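Local atomic coordinates of isochorismatase family protein family (Burkholderia thailandensis, PDB entry 3TXY), a protein that is of unknown function but is probably a hydrolase of the isochorismatase family. Residues T13-V17 with L45-F49. Residues are numbered along the deposited sequence; the frame is centred on the assembly and turned at random.
Sequences TVALV and LANAF
The side chains of Leu45 and Leu16 cross at about a right angle, CB of Leu45 lying 4.0 Å from CD2 of Leu16, while Ala186 and Val189 of helix 186-194 also pack on Leu45. At the next residue, Ala46, the tip of the strand leucine is received: Leu16 CD2 rests 3.5 Å from the backbone N of Ala46 and 3.9 Å from its CB. The first torsion of Leu16 sets CG anti to the backbone N (chi1 -172°) and carries it out from the strand; CD2 then lies by Ala46 N and CD1 near Phe49 CE1. The CA atoms of Leu16 and Ala46, 6.9 Å apart, are the nearest across the contact. Phe49, one helical turn after Leu45, lays its ring against the strand. Leu16 CB stands 3.8 Å from the ring centroid and 5° off the ring normal, a CH-pi contact over the face. CE2 of the same ring comes within 3.5 Å of Leu16 N, and Val14 CG1 approaches CE2 obliquely at 3.7 Å. Leu54, Val56 and Leu193 also touch Phe49. The segment axes run nearly antiparallel, at 153°, as expected for helix 35-51, which connects the neighbouring parallel strands 14-19 and 56-61 in a beta-alpha-beta crossover. Since every touching residue is buried and the side chains are apolar, with backbone atoms of Ala15, Leu16 and Ala46 joining in, cohesion rests mainly on apolar burial and van der Waals packing, the CH-pi contact being a weakly directional part.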
# COMPACT_ATOMS: atom_id res chain seq x y z
N THR A 13 5.67 14.35 19.23
CA THR A 13 6.67 13.50 18.59
C THR A 13 6.28 13.25 17.13
O THR A 13 5.88 12.14 16.75
CB THR A 13 6.77 12.18 19.39
OG1 THR A 13 5.45 11.67 19.69
CG2 THR A 13 7.50 12.44 20.69
N VAL A 14 6.37 14.32 16.34
CA VAL A 14 5.90 14.32 14.96
C VAL A 14 7.01 14.72 13.99
O VAL A 14 7.80 15.60 14.27
CB VAL A 14 4.67 15.25 14.78
CG1 VAL A 14 5.03 16.71 15.02
CG2 VAL A 14 4.04 15.06 13.40
N ALA A 15 7.04 14.05 12.84
CA ALA A 15 7.93 14.34 11.73
C ALA A 15 7.16 14.68 10.45
O ALA A 15 6.04 14.20 10.22
CB ALA A 15 8.85 13.14 11.48
N LEU A 16 7.78 15.54 9.64
CA LEU A 16 7.32 15.87 8.29
C LEU A 16 8.05 14.94 7.31
O LEU A 16 9.27 14.86 7.35
CB LEU A 16 7.63 17.33 7.93
CG LEU A 16 7.05 17.88 6.61
CD1 LEU A 16 5.52 17.97 6.64
CD2 LEU A 16 7.64 19.25 6.30
N VAL A 17 7.30 14.24 6.47
CA VAL A 17 7.87 13.32 5.48
C VAL A 17 7.33 13.71 4.11
O VAL A 17 6.12 13.68 3.89
CB VAL A 17 7.51 11.86 5.79
CG1 VAL A 17 8.07 10.91 4.71
CG2 VAL A 17 8.03 11.48 7.17
N LEU A 45 5.63 24.22 5.57
CA LEU A 45 5.50 23.31 6.70
C LEU A 45 6.85 22.95 7.33
O LEU A 45 6.98 22.88 8.55
CB LEU A 45 4.76 22.04 6.26
CG LEU A 45 3.25 22.17 6.12
CD1 LEU A 45 2.70 20.93 5.44
CD2 LEU A 45 2.62 22.34 7.51
N ALA A 46 7.85 22.71 6.48
CA ALA A 46 9.20 22.37 6.91
C ALA A 46 9.72 23.47 7.84
O ALA A 46 10.32 23.20 8.88
CB ALA A 46 10.11 22.23 5.71
N ASN A 47 9.47 24.72 7.47
CA ASN A 47 9.88 25.84 8.33
C ASN A 47 9.23 25.75 9.72
O ASN A 47 9.90 25.94 10.74
CB ASN A 47 9.55 27.18 7.68
CG ASN A 47 10.39 27.46 6.45
OD1 ASN A 47 11.42 26.81 6.23
ND2 ASN A 47 9.94 28.40 5.63
N ALA A 48 7.95 25.42 9.75
CA ALA A 48 7.20 25.25 11.00
C ALA A 48 7.74 24.09 11.85
O ALA A 48 7.84 24.21 13.09
CB ALA A 48 5.73 25.08 10.70
N PHE A 49 8.09 22.98 11.20
CA PHE A 49 8.73 21.85 11.87
C PHE A 49 10.12 22.19 12.42
O PHE A 49 10.39 21.97 13.61
CB PHE A 49 8.79 20.63 10.94
CG PHE A 49 7.52 19.82 10.97
CD1 PHE A 49 6.35 20.29 10.36
CD2 PHE A 49 7.46 18.60 11.64
CE1 PHE A 49 5.17 19.54 10.40
CE2 PHE A 49 6.28 17.87 11.70
CZ PHE A 49 5.14 18.33 11.07